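PDB 3FLH: uncharacterized protein lp_1913 from Lactobacillus plantarum, which is of unknown function but has a rhodanese-like domain, a fold that in active relatives carries out sulfur transfer. Local coordinates for residues H20-D25 with Y33-V38; A55-A58 with T63-G66; Y74-W79 with L91-A96. All coordinates share one frame; numbering follows the deposited sequence.

Interaction 1 of 3, residues H20-D25 with Y33-V38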
# COMPACT_ATOMS: atom_id res chain seq x y z
N HIS B 20 10.44 9.85 -11.05
CA HIS B 20 11.06 10.41 -12.25
C HIS B 20 10.64 11.87 -12.43
O HIS B 20 11.44 12.73 -12.81
CB HIS B 20 10.63 9.60 -13.48
CG HIS B 20 11.19 10.11 -14.77
ND1 HIS B 20 12.54 10.11 -15.05
CD2 HIS B 20 10.58 10.64 -15.86
CE1 HIS B 20 12.74 10.62 -16.25
NE2 HIS B 20 11.57 10.95 -16.76
N THR B 21 9.37 12.15 -12.15
CA THR B 21 8.83 13.50 -12.26
C THR B 21 9.45 14.40 -11.21
O THR B 21 9.78 15.56 -11.48
CB THR B 21 7.30 13.50 -12.06
OG1 THR B 21 6.70 12.56 -12.95
CG2 THR B 21 6.73 14.88 -12.34
N VAL B 22 9.61 13.87 -10.00
CA VAL B 22 10.18 14.62 -8.88
C VAL B 22 11.67 14.86 -9.12
O VAL B 22 12.19 15.95 -8.85
CB VAL B 22 10.01 13.84 -7.55
CG1 VAL B 22 10.65 14.62 -6.40
CG2 VAL B 22 8.53 13.62 -7.27
N LEU B 23 12.35 13.84 -9.63
CA LEU B 23 13.78 13.93 -9.89
C LEU B 23 14.07 14.96 -10.98
O LEU B 23 14.89 15.86 -10.79
CB LEU B 23 14.30 12.55 -10.29
CG LEU B 23 15.80 12.28 -10.14
CD1 LEU B 23 16.05 10.78 -10.23
CD2 LEU B 23 16.58 13.04 -11.20
N ALA B 24 13.37 14.85 -12.10
CA ALA B 24 13.56 15.77 -13.21
C ALA B 24 13.36 17.22 -12.78
O ALA B 24 14.08 18.11 -13.22
CB ALA B 24 12.59 15.43 -14.35
N ASP B 25 12.37 17.45 -11.92
CA ASP B 25 12.08 18.79 -11.44
C ASP B 25 13.19 19.36 -10.56
O ASP B 25 13.50 20.55 -10.64
CB ASP B 25 10.73 18.80 -10.69
CG ASP B 25 10.44 20.13 -10.02
OD1 ASP B 25 10.83 20.30 -8.85
OD2 ASP B 25 9.83 21.01 -10.66
N TYR B 33 7.91 21.39 -7.34
CA TYR B 33 7.57 20.52 -6.22
C TYR B 33 8.40 20.78 -4.96
O TYR B 33 9.58 21.15 -5.04
CB TYR B 33 7.73 19.05 -6.63
CG TYR B 33 6.93 18.67 -7.86
CD1 TYR B 33 5.53 18.70 -7.84
CD2 TYR B 33 7.56 18.29 -9.04
CE1 TYR B 33 4.79 18.37 -8.97
CE2 TYR B 33 6.83 17.96 -10.18
CZ TYR B 33 5.44 18.00 -10.13
OH TYR B 33 4.70 17.67 -11.25
N VAL B 34 7.77 20.60 -3.81
CA VAL B 34 8.43 20.74 -2.51
C VAL B 34 8.19 19.40 -1.83
O VAL B 34 7.04 18.99 -1.65
CB VAL B 34 7.81 21.88 -1.67
CG1 VAL B 34 8.46 21.91 -0.27
CG2 VAL B 34 8.01 23.22 -2.37
N VAL B 35 9.27 18.73 -1.47
CA VAL B 35 9.21 17.42 -0.83
C VAL B 35 9.15 17.56 0.69
O VAL B 35 9.94 18.30 1.29
CB VAL B 35 10.46 16.57 -1.22
CG1 VAL B 35 10.40 15.19 -0.57
CG2 VAL B 35 10.56 16.43 -2.73
N LEU B 36 8.20 16.86 1.31
CA LEU B 36 8.01 16.87 2.76
C LEU B 36 8.25 15.49 3.33
O LEU B 36 7.58 14.52 2.96
CB LEU B 36 6.58 17.28 3.12
CG LEU B 36 6.04 18.59 2.54
CD1 LEU B 36 4.61 18.81 3.04
CD2 LEU B 36 6.94 19.75 2.95
N ASP B 37 9.21 15.40 4.25
CA ASP B 37 9.55 14.14 4.90
C ASP B 37 8.62 14.07 6.11
O ASP B 37 8.84 14.77 7.10
CB ASP B 37 11.02 14.18 5.37
CG ASP B 37 11.51 12.84 5.86
OD1 ASP B 37 10.77 12.16 6.61
OD2 ASP B 37 12.66 12.46 5.51
N VAL B 38 7.59 13.25 6.04
CA VAL B 38 6.64 13.16 7.15
C VAL B 38 6.91 12.04 8.15
O VAL B 38 6.03 11.68 8.93
CB VAL B 38 5.19 13.01 6.63
CG1 VAL B 38 4.86 14.17 5.69
CG2 VAL B 38 5.02 11.69 5.91

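Interaction 2 of 3, residues A55-A58 with T63-G66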
# COMPACT_ATOMS: atom_id res chain seq x y z
N ALA B 55 11.81 18.57 6.75
CA ALA B 55 11.45 17.66 7.84
C ALA B 55 10.15 18.13 8.47
O ALA B 55 10.09 19.19 9.10
CB ALA B 55 12.57 17.64 8.89
N MSE B 56 9.10 17.35 8.28
CA MSE B 56 7.79 17.68 8.80
C MSE B 56 7.02 16.45 9.27
O MSE B 56 6.18 15.91 8.54
CB MSE B 56 6.98 18.43 7.74
CG MSE B 56 5.54 18.69 8.13
SE MSE B 56 5.03 20.49 7.74
CE MSE B 56 5.30 20.50 5.83
N PRO B 57 7.29 15.99 10.50
CA PRO B 57 6.64 14.82 11.09
C PRO B 57 5.13 14.87 10.90
O PRO B 57 4.50 15.89 11.15
CB PRO B 57 7.05 14.90 12.55
CG PRO B 57 8.44 15.46 12.45
CD PRO B 57 8.24 16.59 11.45
N ALA B 58 4.57 13.75 10.44
CA ALA B 58 3.15 13.64 10.19
C ALA B 58 2.26 14.19 11.31
O ALA B 58 1.25 14.84 11.03
CB ALA B 58 2.79 12.19 9.91
N THR B 63 -0.42 21.27 12.12
CA THR B 63 0.00 22.43 12.91
C THR B 63 0.94 23.37 12.15
O THR B 63 0.83 24.59 12.28
CB THR B 63 0.72 21.98 14.21
OG1 THR B 63 -0.20 21.25 15.04
CG2 THR B 63 1.23 23.20 14.98
N ARG B 64 1.86 22.80 11.37
CA ARG B 64 2.85 23.59 10.63
C ARG B 64 2.51 23.82 9.16
O ARG B 64 3.34 24.30 8.39
CB ARG B 64 4.21 22.91 10.73
CG ARG B 64 4.76 22.81 12.15
CD ARG B 64 6.06 22.02 12.18
NE ARG B 64 6.99 22.49 11.15
CZ ARG B 64 8.04 21.81 10.71
NH1 ARG B 64 8.32 20.61 11.20
NH2 ARG B 64 8.80 22.33 9.77
N ILE B 65 1.29 23.49 8.78
CA ILE B 65 0.87 23.64 7.40
C ILE B 65 0.70 25.10 7.00
O ILE B 65 0.53 25.43 5.82
CB ILE B 65 -0.44 22.84 7.15
CG1 ILE B 65 -0.56 22.50 5.67
CG2 ILE B 65 -1.64 23.64 7.63
CD1 ILE B 65 -1.67 21.52 5.37
N GLY B 66 0.76 25.99 7.99
CA GLY B 66 0.61 27.41 7.73
C GLY B 66 1.90 28.07 7.29
O GLY B 66 1.93 29.26 6.99

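Interaction 3 of 3, residues Y74-W79 with L91-A96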
# COMPACT_ATOMS: atom_id res chain seq x y z
N TYR B 74 3.11 19.91 -3.13
CA TYR B 74 3.84 19.13 -2.14
C TYR B 74 3.82 17.63 -2.37
O TYR B 74 2.82 17.07 -2.81
CB TYR B 74 3.28 19.48 -0.76
CG TYR B 74 3.56 20.92 -0.42
CD1 TYR B 74 4.79 21.30 0.13
CD2 TYR B 74 2.65 21.92 -0.76
CE1 TYR B 74 5.10 22.64 0.33
CE2 TYR B 74 2.95 23.26 -0.57
CZ TYR B 74 4.18 23.61 -0.02
OH TYR B 74 4.49 24.93 0.16
N VAL B 75 4.95 17.00 -2.09
CA VAL B 75 5.11 15.55 -2.24
C VAL B 75 5.52 15.02 -0.86
O VAL B 75 6.56 15.41 -0.33
CB VAL B 75 6.21 15.20 -3.28
CG1 VAL B 75 6.34 13.69 -3.43
CG2 VAL B 75 5.86 15.83 -4.63
N VAL B 76 4.70 14.15 -0.29
CA VAL B 76 5.00 13.60 1.03
C VAL B 76 5.53 12.17 0.93
O VAL B 76 5.28 11.49 -0.06
CB VAL B 76 3.73 13.59 1.92
CG1 VAL B 76 3.19 15.00 2.09
CG2 VAL B 76 2.67 12.70 1.31
N TYR B 77 6.25 11.73 1.96
CA TYR B 77 6.77 10.37 1.99
C TYR B 77 7.14 9.92 3.39
O TYR B 77 7.58 10.71 4.23
CB TYR B 77 7.99 10.22 1.06
CG TYR B 77 9.26 10.86 1.58
CD1 TYR B 77 10.06 10.21 2.54
CD2 TYR B 77 9.69 12.11 1.11
CE1 TYR B 77 11.24 10.79 3.00
CE2 TYR B 77 10.87 12.69 1.56
CZ TYR B 77 11.63 12.03 2.50
OH TYR B 77 12.81 12.59 2.91
N ASP B 78 6.95 8.63 3.65
CA ASP B 78 7.29 8.05 4.94
C ASP B 78 8.45 7.13 4.59
O ASP B 78 8.89 7.09 3.44
CB ASP B 78 6.11 7.25 5.52
CG ASP B 78 6.33 6.82 6.97
OD1 ASP B 78 7.31 7.27 7.61
OD2 ASP B 78 5.51 6.03 7.49
N TRP B 79 8.96 6.38 5.57
CA TRP B 79 10.09 5.51 5.28
C TRP B 79 9.76 4.44 4.26
O TRP B 79 10.62 4.02 3.48
CB TRP B 79 10.63 4.89 6.58
CG TRP B 79 9.73 3.89 7.24
CD1 TRP B 79 8.60 4.15 7.96
CD2 TRP B 79 9.92 2.47 7.28
NE1 TRP B 79 8.07 2.97 8.45
CE2 TRP B 79 8.87 1.93 8.04
CE3 TRP B 79 10.89 1.61 6.74
CZ2 TRP B 79 8.75 0.55 8.29
CZ3 TRP B 79 10.77 0.24 6.98
CH2 TRP B 79 9.71 -0.27 7.75
N LEU B 91 -4.25 13.68 2.94
CA LEU B 91 -5.63 14.08 3.24
C LEU B 91 -5.68 15.46 3.89
O LEU B 91 -6.57 16.27 3.60
CB LEU B 91 -6.30 13.05 4.15
CG LEU B 91 -7.75 13.35 4.55
CD1 LEU B 91 -8.59 13.57 3.31
CD2 LEU B 91 -8.30 12.18 5.37
N VAL B 92 -4.73 15.72 4.78
CA VAL B 92 -4.65 17.01 5.46
C VAL B 92 -4.38 18.12 4.45
O VAL B 92 -5.05 19.16 4.45
CB VAL B 92 -3.53 16.99 6.53
CG1 VAL B 92 -3.37 18.37 7.16
CG2 VAL B 92 -3.87 15.97 7.61
N LEU B 93 -3.40 17.90 3.57
CA LEU B 93 -3.03 18.88 2.56
C LEU B 93 -4.17 19.15 1.56
O LEU B 93 -4.53 20.30 1.31
CB LEU B 93 -1.77 18.42 1.81
CG LEU B 93 -0.47 18.38 2.62
CD1 LEU B 93 0.58 17.54 1.90
CD2 LEU B 93 0.03 19.81 2.83
N LEU B 94 -4.73 18.09 1.00
CA LEU B 94 -5.82 18.23 0.04
C LEU B 94 -7.06 18.86 0.70
O LEU B 94 -7.75 19.65 0.07
CB LEU B 94 -6.17 16.87 -0.58
CG LEU B 94 -5.08 16.08 -1.34
CD1 LEU B 94 -5.70 14.79 -1.89
CD2 LEU B 94 -4.49 16.91 -2.48
N SER B 95 -7.34 18.52 1.95
CA SER B 95 -8.50 19.10 2.64
C SER B 95 -8.30 20.59 2.89
O SER B 95 -9.27 21.34 2.97
CB SER B 95 -8.75 18.40 3.99
OG SER B 95 -9.16 17.06 3.81
N ALA B 96 -7.05 21.01 3.00
CA ALA B 96 -6.72 22.41 3.25
C ALA B 96 -6.67 23.24 1.96
O ALA B 96 -6.39 24.43 2.00
CB ALA B 96 -5.38 22.50 3.97

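Interaction 1 of 3, residues H20-D25 with Y33-V38
This is a buried helix-on-sheet contact of the rhodanese-like domain, in which Thr21, Val22 and Asp25 of helix 19-27 meet Tyr33 and Val35 of strand 33-37. That strand is the second in chain order of the parallel sheet. The short axes of helix 20-25 and strand 33-37 come within 9.5 Å, at 115° between their directions. Tyr33 has the most surface covered. With CG anti to the carbonyl carbon (chi1 -56°), the ring lies beside the helix. Its CD2 and CE2 atoms then lie beside Asp25 and Thr21. Asp25 CG lies 3.6 Å from Tyr33 CD2, with the carboxylate and ring planes 63° apart. The methyl CG2 of Thr21 touches the far end of the same ring, 3.6 Å from Tyr33 OH. The carboxylate of Asp25 faces the start of the strand. OD2 accepts a hydrogen bond from the backbone N of Lys32, while OD1 takes a weak one from Tyr33 N at 3.5 Å. The carboxylate thus meets two successive backbone N-H groups, the second only weakly. Further along the strand, Val35 meets Val22; the two side chains cross at about a right angle, and Val22 CG1 rests 4.1 Å from Val35 CG2.

Interaction 2 of 3, residues A55-A58 with T63-G66
Arg64 reaches back from helix 58-64 to the chain that leads into it, and meets Ala55, Met56 and Pro57. Its guanidinium is turned to one backbone oxygen. NH1 donates to Ala55 O at 3.1 Å, in the carbonyl plane and on a lone pair, though the oxygen is tilted 20° from the guanidinium plane. The bond is bent, with an N-H...O angle of 146°. NH2 adds a weak bond to the same Ala55 O at 3.5 Å. The side chain is extended at chi2 and bends at chi3 (49°), which turns the guanidinium toward Ala55 O. Met56, a selenomethionine, slides past Arg64 in the opposite direction. Its SE lies 3.9 Å from Arg64 CB, and its own CB sits over one face of the guanidinium. This is one of the strand-to-helix connections of the rhodanese-like domain, running from edge strand 54-55 into helix 58-64. With an alanine here in place of Arg64, Ala55 O would probably be left without its NH1 donor and the side chain of Met56 less covered. Arg64 NE also forms a long, weak ion pair with Glu67. Pro57 CD approaches the same NH1 obliquely, at 4.0 Å.

Interaction 3 of 3, residues Y74-W79 with L91-A96
Val76 and Leu93 reach toward each other tip to tip, and this is the tight part of the contact. Val76 CG1 and Leu93 CD1 are 3.6 Å apart. Leu93 CG lies anti to its carbonyl carbon (chi1 -68°), and CD1 is the branch that meets the strand. The same methyl also touches Tyr74, two residues back on the same side of the strand, where Tyr74 CB lies at a looser 4.3 Å. One leucine branch thus serves two side chains, and all three residues are buried. No hydrogen bond joins the two segments. Ala100 on strand 99-103 and Ile65 also pack on Leu93, and Ala89 of helix 85-95 lies against Val76. The segments belong to a beta-alpha-beta unit: strand 73-77, helix 85-95, then strand 99-103. In this part of the rhodanese-like fold the helix covers one face of the parallel sheet. Val75 points away from the helix between the two contact residues. The phenol of Tyr74 leaves the contact, and its OH is hydrogen-bonded to Asp69 O. On the solvent side, Ser95 is exposed and takes no part in the contact with the strand. It turns its hydroxyl back on its own helix, with OG donating to Leu91 O at 2.7 Å. Ser95 N bonds to that oxygen as well, at 2.9 Å, from the opposite face of the carbonyl plane. Leu91 and Leu94 pack on Leu13 and Leu9 of the second subunit.

From the N terminus the three contacts follow in series, and none encloses or crosses another. Interaction 1 closes the short loop between helix 19-27 and strand 33-37. Interaction 2 closes the short span of helix 58-64 back on the chain that enters it. Interaction 3 closes the longer path from strand 73-77 to helix 85-95. The sheet connects the first and third, since strands 33-37 and 73-77 are neighbours: Leu36 N lies 2.7 Å from Val75 O. Interactions 1 and 2 meet where Asp37 O lies 2.8 Å from Met56 N. Interactions 2 and 3 meet through Ile65, whose CD1 packs 3.5 Å from Leu93 CD2. Together they tie helices 19-27 and 85-95 to the sheet, and helix 58-64 to the end of its edge strand and the loop after it.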